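Local coordinates for protein pectate lyase (Cellvibrio cellulosa, PDB 1GXM) that cleaves pectate (polygalacturonic acid) by anti-beta-elimination, this chain being the catalytic module of a larger family 10 polysaccharide lyase, at residues G74-E79 / A103-N108; V81-V86 / R96-K101; N135-A140 / T175-K180; L141-F146 / A152-D157. All coordinates share one frame; numbering follows the deposited sequence.

All four contacts are largely buried and mainly apolar. Three join helix to helix, and contact 4 joins a helix to a loop with a partly exposed side. Contacts 1 and 2 hold the same two helices, 77-90 and 93-109: contact 1 at the start of the first and the later part of the second, contact 2 nearer the turn that joins them. Contacts 3 and 4 share helix 136-148. Contact 3 lies nearest the chain centre, about 8 Å between centres, and is a Met-aromatic meeting. Contact 2, at about 20 Å, is plain aliphatic packing edged by charged side chains. Contact 1 adds a polar helix start. Ile-77 of contact 1 packs against Ala-140 of contact 3.

Contact 1: residues G74-E79 / A103-N108; sequences GATITE and ANFLVN
The hydroxyl OG1 of Thr-76 is gripped twice: it bonds to the carbonyl of Thr-70 and receives the backbone N-H of Trp-50. Its methyl is left to meet the helix at 103-108. The first torsion makes this division. OG1 sits beside the backbone N (chi1 -60°), and CG2 is anti to that nitrogen. From there Thr-76 CG2 lies 3.9 Å from Phe-105 CD2, and the two side chains cross at about a right angle. The methyl comes at the ring obliquely. The same CG2 passes Leu-106 CD2 at 4.2 Å, the two side chains running in opposite directions. Ile-77 joins in through its branch methyl, with CG2 4.3 Å from Leu-106 CD1. Its longer arm leads away, to Tyr-139 of helix 136-148.

The contact is the start of one helix laid against the later part of the next, in a domain of the six-hairpin clan. Thr-76 takes the N-cap position of helix 77-90, but its side chain does not cap. Instead Glu-79 OE1 reaches back to Thr-76 N at 2.7 Å. That bond is weak, with an N-H...O angle of only 121°. Gly-74 O, just before the helix, takes two donors. Thr-78 OG1 gives the shorter bond, 2.6 Å to Gly-74 O, and is tilted 17° from the carbonyl plane. Thr-78 N gives the other, 3.1 Å from Gly-74 O. On the far segment, Asn-104 OD1 accepts a bond from Arg-166 of helix 161-181.

Contact 2: residues V81-V86 / R96-K101; sequences VFLAEV and RDAVRK
Val-99 pushes one methyl, CG2, against the backbone of the facing helix where Leu-83 joins Ala-84. Val-99 CG2 is 3.4 Å from Ala-84 N. It is also 3.8 Å from Leu-83 C, so this methyl rests on main chain as much as on side chains. The valine has CG1 anti to its own nitrogen (chi1 175°). This turns CG2 to the nitrogen side, where it faces the other helix. The Leu-83 and Ala-84 side chains both reach the same methyl: CB of Leu-83 is 4.0 Å from Val-99 CG2, and CB of Ala-84 is 3.9 Å from it. Val-99 CG1 makes the looser touch, 4.2 Å from Ala-84 CB.

Leu-83 extends the contact by its tip. Its CG stands beside the backbone N (chi1 -68°), and the chain then runs out extended. CD1 reaches Ala-98 CB at 4.1 Å. Ala-84 and Ala-98 have just CB to offer the interface. The segment axes come within 8.7 Å and run roughly antiparallel, with 149° between their directions. This is the pairing of two consecutive helices in a helical hairpin.

The charged side chains stand off the interface. The guanidinium of Arg-96 has CD of Arg-100 over one face, near the rim. Arg-96 NE bonds to the carbonyl of Asp-157, and Arg-100 makes a salt bridge with Asp-163. Helix 37-42 covers the leucine side of the pair: Ala-37 touches Leu-83, and Leu-41 touches Ala-98. The loop at Pro-153 and Phe-154 packs on Ala-84.

Contact 3: residues N135-A140 / T175-K180; sequences NGMAYA and TDYILK
A Met-aromatic contact joins the first turn of helix 136-148 to helix 161-181, in the buried interior of the catalytic module. Met-137 reaches across with a fully extended chain. CG is anti to the backbone N (chi1 -179°), and the later torsions keep the line straight, so the methyl end arrives first. CE of Met-137 is 3.7 Å from Tyr-177 CD1. The two side chains cross at about a right angle. The sulfur SD of Met-137 is 5.1 Å from the centre of the Tyr-177 ring, 42° off the ring normal, which makes the approach oblique. The same CE is 4.3 Å from Ile-178 CG1.

The phenol end of Tyr-177 is occupied separately: its OH bonds to the carbonyl of Gly-197. One turn of the same helix carries a salt bridge, Lys-180 NZ to Asp-176 OD1 at 3.0 Å. The carboxylate is met on its syn side, 25° out of its plane. Ile-178 also packs on helix 219-226.

The methyl thus makes the close touch, and the polarisable sulfur sits farther off. With the hydroxyl tied to Gly-197, the tyrosine ring has a polar tether at one end and the methionine at its root.

Contact 4: residues L141-F146 / A152-D157; sequences LTVLDF and APFDTD
Phe-154 sets its ring against the last turns of helix 136-148 through CD2, CE2 and CZ, and this is the tight part of the contact. The ring runs from Val-143 to Phe-146. At one end Phe-154 CZ is 3.8 Å from Val-143 CG1, and these side chains cross at about a right angle. At the other, Phe-154 CD2 is 4.0 Å from Phe-146 CB. The same CD2 lies 3.9 Å from Phe-146 C, so the ring also rests on main chain. Both helix residues meet it obliquely. On Phe-154, CG stands beside its own backbone N (chi1 -54°), and this swings the ring toward the helix.

Residues 152-157 belong to the loop connecting helices 136-148 and 161-181. They lie beyond the end of the first helix and reach back to it chiefly through Phe-154. Pro-153 and Phe-154 also pack on Ala-84 of helix 77-90. The Ala-152 to Pro-153 peptide is cis. The proline folds beneath its neighbour, with Pro-153 CG 4.1 Å from the plane of the Phe-154 ring and over its centre.

Packing thins toward Ala-152. Its CB points away from the helix, and its carbonyl does the touching: Ala-152 O is 3.7 Å from Phe-146 CD2, at the ring edge and in the ring plane. The oxygen faces the slightly positive hydrogen rim, which is probably mildly attractive. Arg-151 makes a cation-pi contact with this same ring. Beyond Phe-154 the loop leaves the helix for the solvent side, where Asp-155 pairs with Lys-88 and exposed Asp-157 bonds through OD1 to Tyr-87.

Contact 1: residues G74-E79 / A103-N108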
loop_
_atom_site.group_PDB
_atom_site.type_symbol
_atom_site.label_atom_id
_atom_site.label_comp_id
_atom_site.label_asym_id
_atom_site.label_seq_id
_atom_site.Cartn_x
_atom_site.Cartn_y
_atom_site.Cartn_z
ATOM N N GLY A 74 -4.265 -6.429 -3.595
ATOM C CA GLY A 74 -5.466 -6.075 -2.852
ATOM C C GLY A 74 -6.068 -7.208 -2.059
ATOM O O GLY A 74 -7.114 -7.046 -1.445
ATOM N N ALA A 75 -5.436 -8.369 -2.065
ATOM C CA ALA A 75 -6.003 -9.516 -1.383
ATOM C C ALA A 75 -6.079 -9.273 0.118
ATOM O O ALA A 75 -5.284 -8.529 0.689
ATOM C CB ALA A 75 -5.224 -10.752 -1.672
ATOM N N THR A 76 -7.069 -9.935 0.713
ATOM C CA THR A 76 -7.382 -9.926 2.129
ATOM C C THR A 76 -7.984 -8.595 2.540
ATOM O O THR A 76 -9.107 -8.539 3.050
ATOM C CB THR A 76 -6.182 -10.297 3.002
ATOM O OG1 THR A 76 -5.753 -11.619 2.655
ATOM C CG2 THR A 76 -6.611 -10.405 4.473
ATOM N N ILE A 77 -7.256 -7.520 2.297
ATOM C CA ILE A 77 -7.699 -6.203 2.707
ATOM C C ILE A 77 -8.973 -5.790 1.982
ATOM O O ILE A 77 -9.861 -5.195 2.592
ATOM C CB ILE A 77 -6.566 -5.152 2.588
ATOM C CG1 ILE A 77 -6.008 -5.052 1.167
ATOM C CG2 ILE A 77 -5.483 -5.496 3.597
ATOM C CD1 ILE A 77 -5.002 -3.911 0.965
ATOM N N THR A 78 -9.103 -6.142 0.716
ATOM C CA THR A 78 -10.295 -5.777 -0.032
ATOM C C THR A 78 -11.455 -6.655 0.405
ATOM O O THR A 78 -12.528 -6.160 0.708
ATOM C CB THR A 78 -10.066 -5.934 -1.516
ATOM O OG1 THR A 78 -8.914 -5.183 -1.917
ATOM C CG2 THR A 78 -11.225 -5.333 -2.285
ATOM N N GLU A 79 -11.234 -7.961 0.429
ATOM C CA GLU A 79 -12.277 -8.906 0.823
ATOM C C GLU A 79 -12.835 -8.585 2.197
ATOM O O GLU A 79 -14.052 -8.643 2.416
ATOM C CB GLU A 79 -11.754 -10.351 0.815
ATOM C CG GLU A 79 -11.507 -10.928 -0.565
ATOM C CD GLU A 79 -10.138 -10.655 -1.122
ATOM O OE1 GLU A 79 -9.447 -9.745 -0.634
ATOM O OE2 GLU A 79 -9.751 -11.353 -2.073
ATOM N N ALA A 103 -9.093 -9.812 10.259
ATOM C CA ALA A 103 -8.377 -8.845 11.083
ATOM C C ALA A 103 -7.339 -9.555 11.932
ATOM O O ALA A 103 -6.218 -9.080 12.085
ATOM C CB ALA A 103 -9.329 -8.095 11.952
ATOM N N ASN A 104 -7.723 -10.701 12.484
ATOM C CA ASN A 104 -6.813 -11.509 13.265
ATOM C C ASN A 104 -5.622 -11.917 12.421
ATOM O O ASN A 104 -4.494 -11.903 12.880
ATOM C CB ASN A 104 -7.550 -12.736 13.798
ATOM C CG ASN A 104 -6.716 -13.571 14.731
ATOM O OD1 ASN A 104 -6.080 -13.064 15.637
ATOM N ND2 ASN A 104 -6.731 -14.878 14.514
ATOM N N PHE A 105 -5.892 -12.323 11.181
ATOM C CA PHE A 105 -4.843 -12.685 10.246
ATOM C C PHE A 105 -3.845 -11.532 10.065
ATOM O O PHE A 105 -2.637 -11.717 10.166
ATOM C CB PHE A 105 -5.442 -13.033 8.895
ATOM C CG PHE A 105 -4.422 -13.174 7.817
ATOM C CD1 PHE A 105 -3.688 -14.343 7.688
ATOM C CD2 PHE A 105 -4.142 -12.124 6.963
ATOM C CE1 PHE A 105 -2.707 -14.454 6.720
ATOM C CE2 PHE A 105 -3.164 -12.248 5.982
ATOM C CZ PHE A 105 -2.460 -13.417 5.874
ATOM N N LEU A 106 -4.369 -10.342 9.806
ATOM C CA LEU A 106 -3.489 -9.203 9.587
ATOM C C LEU A 106 -2.615 -8.944 10.798
ATOM O O LEU A 106 -1.412 -8.765 10.684
ATOM C CB LEU A 106 -4.269 -7.951 9.222
ATOM C CG LEU A 106 -4.980 -7.930 7.872
ATOM C CD1 LEU A 106 -5.716 -6.629 7.743
ATOM C CD2 LEU A 106 -4.008 -8.065 6.720
ATOM N N VAL A 107 -3.219 -8.962 11.988
ATOM C CA VAL A 107 -2.434 -8.731 13.185
ATOM C C VAL A 107 -1.456 -9.874 13.453
ATOM O O VAL A 107 -0.299 -9.646 13.792
ATOM C CB VAL A 107 -3.304 -8.436 14.405
ATOM C CG1 VAL A 107 -2.406 -8.199 15.633
ATOM C CG2 VAL A 107 -4.188 -7.200 14.120
ATOM N N ASN A 108 -1.902 -11.112 13.254
ATOM C CA ASN A 108 -1.019 -12.264 13.428
ATOM C C ASN A 108 0.190 -12.218 12.522
ATOM O O ASN A 108 1.272 -12.675 12.888
ATOM C CB ASN A 108 -1.739 -13.573 13.183
ATOM C CG ASN A 108 -2.627 -13.968 14.326
ATOM O OD1 ASN A 108 -2.458 -13.500 15.466
ATOM N ND2 ASN A 108 -3.583 -14.845 14.041
#

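Contact 2: residues V81-V86 / R96-K101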
loop_
_atom_site.group_PDB
_atom_site.type_symbol
_atom_site.label_atom_id
_atom_site.label_comp_id
_atom_site.label_asym_id
_atom_site.label_seq_id
_atom_site.Cartn_x
_atom_site.Cartn_y
_atom_site.Cartn_z
ATOM N N VAL A 81 -12.930 -5.715 3.858
ATOM C CA VAL A 81 -13.675 -4.470 3.904
ATOM C C VAL A 81 -15.041 -4.728 3.276
ATOM O O VAL A 81 -16.081 -4.340 3.806
ATOM C CB VAL A 81 -12.924 -3.340 3.181
ATOM C CG1 VAL A 81 -13.813 -2.121 2.993
ATOM C CG2 VAL A 81 -11.668 -2.966 3.961
ATOM N N PHE A 82 -15.030 -5.391 2.129
ATOM C CA PHE A 82 -16.243 -5.784 1.443
ATOM C C PHE A 82 -17.171 -6.595 2.328
ATOM O O PHE A 82 -18.357 -6.274 2.462
ATOM C CB PHE A 82 -15.844 -6.553 0.190
ATOM C CG PHE A 82 -16.982 -7.232 -0.489
ATOM C CD1 PHE A 82 -17.988 -6.496 -1.098
ATOM C CD2 PHE A 82 -17.043 -8.610 -0.516
ATOM C CE1 PHE A 82 -19.040 -7.152 -1.729
ATOM C CE2 PHE A 82 -18.063 -9.260 -1.139
ATOM C CZ PHE A 82 -19.060 -8.539 -1.755
ATOM N N LEU A 83 -16.655 -7.614 2.989
ATOM C CA LEU A 83 -17.534 -8.461 3.792
ATOM C C LEU A 83 -17.985 -7.736 5.051
ATOM O O LEU A 83 -19.049 -8.018 5.581
ATOM C CB LEU A 83 -16.866 -9.787 4.138
ATOM C CG LEU A 83 -16.637 -10.735 2.967
ATOM C CD1 LEU A 83 -16.061 -12.015 3.459
ATOM C CD2 LEU A 83 -17.911 -10.969 2.201
ATOM N N ALA A 84 -17.206 -6.778 5.533
ATOM C CA ALA A 84 -17.645 -5.983 6.672
ATOM C C ALA A 84 -18.851 -5.160 6.280
ATOM O O ALA A 84 -19.788 -4.990 7.069
ATOM C CB ALA A 84 -16.519 -5.092 7.186
ATOM N N GLU A 85 -18.814 -4.624 5.067
ATOM C CA GLU A 85 -19.922 -3.847 4.531
ATOM C C GLU A 85 -21.133 -4.751 4.341
ATOM O O GLU A 85 -22.233 -4.387 4.679
ATOM C CB GLU A 85 -19.535 -3.178 3.218
ATOM C CG GLU A 85 -20.664 -2.408 2.554
ATOM C CD GLU A 85 -21.080 -1.152 3.298
ATOM O OE1 GLU A 85 -20.323 -0.657 4.141
ATOM O OE2 GLU A 85 -22.195 -0.626 3.027
ATOM N N VAL A 86 -20.926 -5.948 3.820
ATOM C CA VAL A 86 -22.019 -6.901 3.674
ATOM C C VAL A 86 -22.627 -7.228 5.021
ATOM O O VAL A 86 -23.853 -7.298 5.135
ATOM C CB VAL A 86 -21.545 -8.190 2.966
ATOM C CG1 VAL A 86 -22.626 -9.261 3.017
ATOM C CG2 VAL A 86 -21.166 -7.903 1.548
ATOM N N ARG A 96 -19.502 -11.401 9.581
ATOM C CA ARG A 96 -18.836 -10.900 10.781
ATOM C C ARG A 96 -17.700 -11.824 11.184
ATOM O O ARG A 96 -16.597 -11.378 11.499
ATOM C CB ARG A 96 -19.841 -10.786 11.944
ATOM C CG ARG A 96 -19.243 -10.391 13.300
ATOM C CD ARG A 96 -20.264 -10.360 14.436
ATOM N NE ARG A 96 -19.635 -9.832 15.639
ATOM C CZ ARG A 96 -18.937 -10.548 16.520
ATOM N NH1 ARG A 96 -18.807 -11.863 16.399
ATOM N NH2 ARG A 96 -18.389 -9.944 17.542
ATOM N N ASP A 97 -17.970 -13.117 11.185
ATOM C CA ASP A 97 -16.976 -14.100 11.594
ATOM C C ASP A 97 -15.767 -14.023 10.672
ATOM O O ASP A 97 -14.636 -14.131 11.108
ATOM C CB ASP A 97 -17.562 -15.498 11.559
ATOM C CG ASP A 97 -18.619 -15.712 12.611
ATOM O OD1 ASP A 97 -18.683 -14.933 13.585
ATOM O OD2 ASP A 97 -19.432 -16.646 12.519
ATOM N N ALA A 98 -16.023 -13.870 9.393
ATOM C CA ALA A 98 -14.941 -13.830 8.413
ATOM C C ALA A 98 -14.099 -12.584 8.586
ATOM O O ALA A 98 -12.885 -12.635 8.526
ATOM C CB ALA A 98 -15.500 -13.859 7.038
ATOM N N VAL A 99 -14.753 -11.455 8.793
ATOM C CA VAL A 99 -14.042 -10.212 9.021
ATOM C C VAL A 99 -13.170 -10.315 10.260
ATOM O O VAL A 99 -12.047 -9.851 10.264
ATOM C CB VAL A 99 -15.013 -9.027 9.169
ATOM C CG1 VAL A 99 -14.273 -7.764 9.519
ATOM C CG2 VAL A 99 -15.748 -8.803 7.878
ATOM N N ARG A 100 -13.679 -10.911 11.332
ATOM C CA ARG A 100 -12.872 -11.113 12.525
ATOM C C ARG A 100 -11.645 -11.979 12.262
ATOM O O ARG A 100 -10.571 -11.724 12.794
ATOM C CB ARG A 100 -13.736 -11.679 13.645
ATOM C CG ARG A 100 -14.774 -10.670 14.130
ATOM C CD ARG A 100 -15.778 -11.235 15.124
ATOM N NE ARG A 100 -15.064 -11.795 16.264
ATOM C CZ ARG A 100 -14.547 -11.079 17.255
ATOM N NH1 ARG A 100 -14.714 -9.775 17.290
ATOM N NH2 ARG A 100 -13.861 -11.669 18.228
ATOM N N LYS A 101 -11.812 -13.032 11.466
ATOM C CA LYS A 101 -10.680 -13.904 11.141
ATOM C C LYS A 101 -9.649 -13.165 10.291
ATOM O O LYS A 101 -8.466 -13.349 10.479
ATOM C CB LYS A 101 -11.118 -15.184 10.431
ATOM C CG LYS A 101 -11.838 -16.168 11.369
ATOM C CD LYS A 101 -12.033 -17.529 10.735
ATOM C CE LYS A 101 -10.764 -18.371 10.772
ATOM N NZ LYS A 101 -10.977 -19.749 10.252
#

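Contact 3: residues N135-A140 / T175-K180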
loop_
_atom_site.group_PDB
_atom_site.type_symbol
_atom_site.label_atom_id
_atom_site.label_comp_id
_atom_site.label_asym_id
_atom_site.label_seq_id
_atom_site.Cartn_x
_atom_site.Cartn_y
_atom_site.Cartn_z
ATOM N N ASN A 135 0.458 -1.136 -2.353
ATOM C CA ASN A 135 -0.187 -0.520 -1.207
ATOM C C ASN A 135 -0.512 -1.499 -0.088
ATOM O O ASN A 135 -1.358 -1.219 0.738
ATOM C CB ASN A 135 -1.449 0.230 -1.651
ATOM C CG ASN A 135 -1.139 1.385 -2.523
ATOM O OD1 ASN A 135 -0.206 2.153 -2.246
ATOM N ND2 ASN A 135 -1.912 1.539 -3.590
ATOM N N GLY A 136 0.197 -2.616 -0.025
ATOM C CA GLY A 136 -0.189 -3.671 0.889
ATOM C C GLY A 136 -0.151 -3.252 2.349
ATOM O O GLY A 136 -1.159 -3.223 3.042
ATOM N N MET A 137 1.034 -2.927 2.839
ATOM C CA MET A 137 1.148 -2.597 4.238
ATOM C C MET A 137 0.352 -1.344 4.582
ATOM O O MET A 137 -0.321 -1.294 5.602
ATOM C CB MET A 137 2.601 -2.444 4.650
ATOM C CG MET A 137 2.778 -2.122 6.106
ATOM S SD MET A 137 4.465 -2.392 6.644
ATOM C CE MET A 137 4.361 -1.662 8.240
ATOM N N ALA A 138 0.456 -0.311 3.762
ATOM C CA ALA A 138 -0.206 0.933 4.079
ATOM C C ALA A 138 -1.710 0.757 4.119
ATOM O O ALA A 138 -2.374 1.292 4.999
ATOM C CB ALA A 138 0.163 2.019 3.090
ATOM N N TYR A 139 -2.277 0.013 3.181
ATOM C CA TYR A 139 -3.727 -0.087 3.125
ATOM C C TYR A 139 -4.209 -1.106 4.143
ATOM O O TYR A 139 -5.288 -0.946 4.671
ATOM C CB TYR A 139 -4.236 -0.379 1.714
ATOM C CG TYR A 139 -4.159 0.804 0.763
ATOM C CD1 TYR A 139 -3.531 2.009 1.104
ATOM C CD2 TYR A 139 -4.680 0.682 -0.509
ATOM C CE1 TYR A 139 -3.457 3.066 0.191
ATOM C CE2 TYR A 139 -4.610 1.716 -1.408
ATOM C CZ TYR A 139 -3.992 2.910 -1.050
ATOM O OH TYR A 139 -3.921 3.947 -1.953
ATOM N N ALA A 140 -3.403 -2.115 4.456
ATOM C CA ALA A 140 -3.733 -3.026 5.562
ATOM C C ALA A 140 -3.813 -2.261 6.876
ATOM O O ALA A 140 -4.714 -2.471 7.676
ATOM C CB ALA A 140 -2.741 -4.127 5.671
ATOM N N THR A 175 2.820 2.124 12.308
ATOM C CA THR A 175 3.249 3.500 12.166
ATOM C C THR A 175 4.688 3.664 12.600
ATOM O O THR A 175 5.471 4.335 11.945
ATOM C CB THR A 175 2.340 4.410 12.987
ATOM O OG1 THR A 175 1.008 4.333 12.481
ATOM C CG2 THR A 175 2.731 5.857 12.805
ATOM N N ASP A 176 5.027 3.079 13.743
ATOM C CA ASP A 176 6.380 3.100 14.239
ATOM C C ASP A 176 7.325 2.533 13.184
ATOM O O ASP A 176 8.386 3.090 12.929
ATOM C CB ASP A 176 6.455 2.319 15.548
ATOM C CG ASP A 176 7.784 2.442 16.210
ATOM O OD1 ASP A 176 8.077 3.529 16.750
ATOM O OD2 ASP A 176 8.598 1.502 16.212
ATOM N N TYR A 177 6.951 1.384 12.606
ATOM C CA TYR A 177 7.755 0.791 11.548
ATOM C C TYR A 177 8.012 1.772 10.398
ATOM O O TYR A 177 9.130 1.959 9.938
ATOM C CB TYR A 177 7.104 -0.505 11.010
ATOM C CG TYR A 177 8.002 -1.127 10.002
ATOM C CD1 TYR A 177 7.951 -0.739 8.666
ATOM C CD2 TYR A 177 8.979 -2.021 10.386
ATOM C CE1 TYR A 177 8.824 -1.221 7.776
ATOM C CE2 TYR A 177 9.863 -2.519 9.492
ATOM C CZ TYR A 177 9.785 -2.114 8.166
ATOM O OH TYR A 177 10.697 -2.575 7.251
ATOM N N ILE A 178 6.936 2.361 9.918
ATOM C CA ILE A 178 6.999 3.280 8.797
ATOM C C ILE A 178 7.930 4.450 9.099
ATOM O O ILE A 178 8.754 4.823 8.294
ATOM C CB ILE A 178 5.591 3.744 8.424
ATOM C CG1 ILE A 178 4.857 2.598 7.717
ATOM C CG2 ILE A 178 5.632 4.980 7.554
ATOM C CD1 ILE A 178 3.407 2.814 7.613
ATOM N N LEU A 179 7.828 4.981 10.301
ATOM C CA LEU A 179 8.660 6.105 10.682
ATOM C C LEU A 179 10.133 5.706 10.751
ATOM O O LEU A 179 10.994 6.456 10.309
ATOM C CB LEU A 179 8.213 6.671 12.017
ATOM C CG LEU A 179 6.850 7.339 12.024
ATOM C CD1 LEU A 179 6.433 7.666 13.453
ATOM C CD2 LEU A 179 6.806 8.577 11.133
ATOM N N LYS A 180 10.419 4.516 11.280
ATOM C CA LYS A 180 11.793 4.026 11.361
ATOM C C LYS A 180 12.357 3.667 9.986
ATOM O O LYS A 180 13.553 3.774 9.740
ATOM C CB LYS A 180 11.878 2.833 12.295
ATOM C CG LYS A 180 11.882 3.233 13.738
ATOM C CD LYS A 180 11.835 2.017 14.621
ATOM C CE LYS A 180 12.064 2.399 16.074
ATOM N NZ LYS A 180 11.055 3.365 16.521
#

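Contact 4: residues L141-F146 / A152-D157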
loop_
_atom_site.group_PDB
_atom_site.type_symbol
_atom_site.label_atom_id
_atom_site.label_comp_id
_atom_site.label_asym_id
_atom_site.label_seq_id
_atom_site.Cartn_x
_atom_site.Cartn_y
_atom_site.Cartn_z
ATOM N N LEU A 141 -2.852 -1.383 7.108
ATOM C CA LEU A 141 -2.874 -0.570 8.311
ATOM C C LEU A 141 -4.060 0.360 8.314
ATOM O O LEU A 141 -4.614 0.654 9.358
ATOM C CB LEU A 141 -1.577 0.216 8.497
ATOM C CG LEU A 141 -0.354 -0.642 8.746
ATOM C CD1 LEU A 141 0.869 0.212 8.760
ATOM C CD2 LEU A 141 -0.479 -1.398 10.055
ATOM N N THR A 142 -4.441 0.860 7.148
ATOM C CA THR A 142 -5.603 1.727 7.025
ATOM C C THR A 142 -6.859 0.965 7.433
ATOM O O THR A 142 -7.698 1.476 8.175
ATOM C CB THR A 142 -5.734 2.250 5.599
ATOM O OG1 THR A 142 -4.591 3.064 5.288
ATOM C CG2 THR A 142 -6.940 3.192 5.436
ATOM N N VAL A 143 -6.991 -0.266 6.966
ATOM C CA VAL A 143 -8.138 -1.093 7.348
ATOM C C VAL A 143 -8.158 -1.254 8.865
ATOM O O VAL A 143 -9.201 -1.068 9.515
ATOM C CB VAL A 143 -8.101 -2.466 6.673
ATOM C CG1 VAL A 143 -9.193 -3.348 7.240
ATOM C CG2 VAL A 143 -8.257 -2.335 5.174
ATOM N N LEU A 144 -7.025 -1.634 9.431
ATOM C CA LEU A 144 -6.957 -1.841 10.882
ATOM C C LEU A 144 -7.258 -0.551 11.629
ATOM O O LEU A 144 -7.889 -0.573 12.671
ATOM C CB LEU A 144 -5.606 -2.418 11.294
ATOM C CG LEU A 144 -5.370 -3.844 10.804
ATOM C CD1 LEU A 144 -3.938 -4.219 11.097
ATOM C CD2 LEU A 144 -6.336 -4.823 11.440
ATOM N N ASP A 145 -6.798 0.572 11.101
ATOM C CA ASP A 145 -7.074 1.863 11.719
ATOM C C ASP A 145 -8.546 2.219 11.644
ATOM O O ASP A 145 -9.098 2.728 12.599
ATOM C CB ASP A 145 -6.247 2.951 11.083
ATOM C CG ASP A 145 -6.490 4.277 11.708
ATOM O OD1 ASP A 145 -6.026 4.512 12.855
ATOM O OD2 ASP A 145 -7.137 5.144 11.101
ATOM N N PHE A 146 -9.189 1.960 10.521
ATOM C CA PHE A 146 -10.615 2.189 10.428
ATOM C C PHE A 146 -11.343 1.285 11.434
ATOM O O PHE A 146 -12.267 1.729 12.120
ATOM C CB PHE A 146 -11.113 1.957 9.010
ATOM C CG PHE A 146 -11.050 3.181 8.140
ATOM C CD1 PHE A 146 -9.873 3.889 7.997
ATOM C CD2 PHE A 146 -12.173 3.620 7.465
ATOM C CE1 PHE A 146 -9.825 5.003 7.204
ATOM C CE2 PHE A 146 -12.121 4.723 6.653
ATOM C CZ PHE A 146 -10.948 5.434 6.534
ATOM N N ALA A 152 -16.910 3.275 9.555
ATOM C CA ALA A 152 -17.617 2.456 8.591
ATOM C C ALA A 152 -16.616 1.798 7.649
ATOM O O ALA A 152 -15.722 2.462 7.133
ATOM C CB ALA A 152 -18.592 3.316 7.792
ATOM N N PRO A 153 -16.786 0.522 7.334
ATOM C CA PRO A 153 -17.923 -0.337 7.718
ATOM C C PRO A 153 -17.800 -1.068 9.049
ATOM O O PRO A 153 -18.594 -1.990 9.285
ATOM C CB PRO A 153 -17.919 -1.363 6.594
ATOM C CG PRO A 153 -16.467 -1.506 6.265
ATOM C CD PRO A 153 -15.847 -0.161 6.437
ATOM N N PHE A 154 -16.860 -0.672 9.895
ATOM C CA PHE A 154 -16.553 -1.380 11.138
ATOM C C PHE A 154 -17.236 -0.731 12.335
ATOM O O PHE A 154 -16.850 -0.957 13.488
ATOM C CB PHE A 154 -15.045 -1.424 11.358
ATOM C CG PHE A 154 -14.297 -1.989 10.186
ATOM C CD1 PHE A 154 -14.371 -3.346 9.896
ATOM C CD2 PHE A 154 -13.547 -1.177 9.364
ATOM C CE1 PHE A 154 -13.687 -3.880 8.799
ATOM C CE2 PHE A 154 -12.858 -1.713 8.268
ATOM C CZ PHE A 154 -12.939 -3.051 7.982
ATOM N N ASP A 155 -18.272 0.046 12.050
ATOM C CA ASP A 155 -19.079 0.680 13.121
ATOM C C ASP A 155 -20.315 -0.173 13.422
ATOM O O ASP A 155 -21.439 0.324 13.552
ATOM C CB ASP A 155 -19.456 2.126 12.776
ATOM C CG ASP A 155 -20.273 2.244 11.511
ATOM O OD1 ASP A 155 -20.323 1.293 10.696
ATOM O OD2 ASP A 155 -20.908 3.280 11.237
ATOM N N THR A 156 -20.075 -1.471 13.530
ATOM C CA THR A 156 -21.079 -2.460 13.876
ATOM C C THR A 156 -20.551 -3.225 15.067
ATOM O O THR A 156 -19.526 -2.888 15.645
ATOM C CB THR A 156 -21.333 -3.425 12.705
ATOM O OG1 THR A 156 -20.143 -4.175 12.427
ATOM C CG2 THR A 156 -21.601 -2.678 11.408
ATOM N N ASP A 157 -21.219 -4.306 15.418
ATOM C CA ASP A 157 -20.745 -5.129 16.519
ATOM C C ASP A 157 -19.694 -6.160 16.086
ATOM O O ASP A 157 -19.385 -7.094 16.837
ATOM C CB ASP A 157 -21.927 -5.807 17.224
ATOM C CG ASP A 157 -22.656 -6.796 16.347
ATOM O OD1 ASP A 157 -22.138 -7.198 15.286
ATOM O OD2 ASP A 157 -23.769 -7.268 16.661
#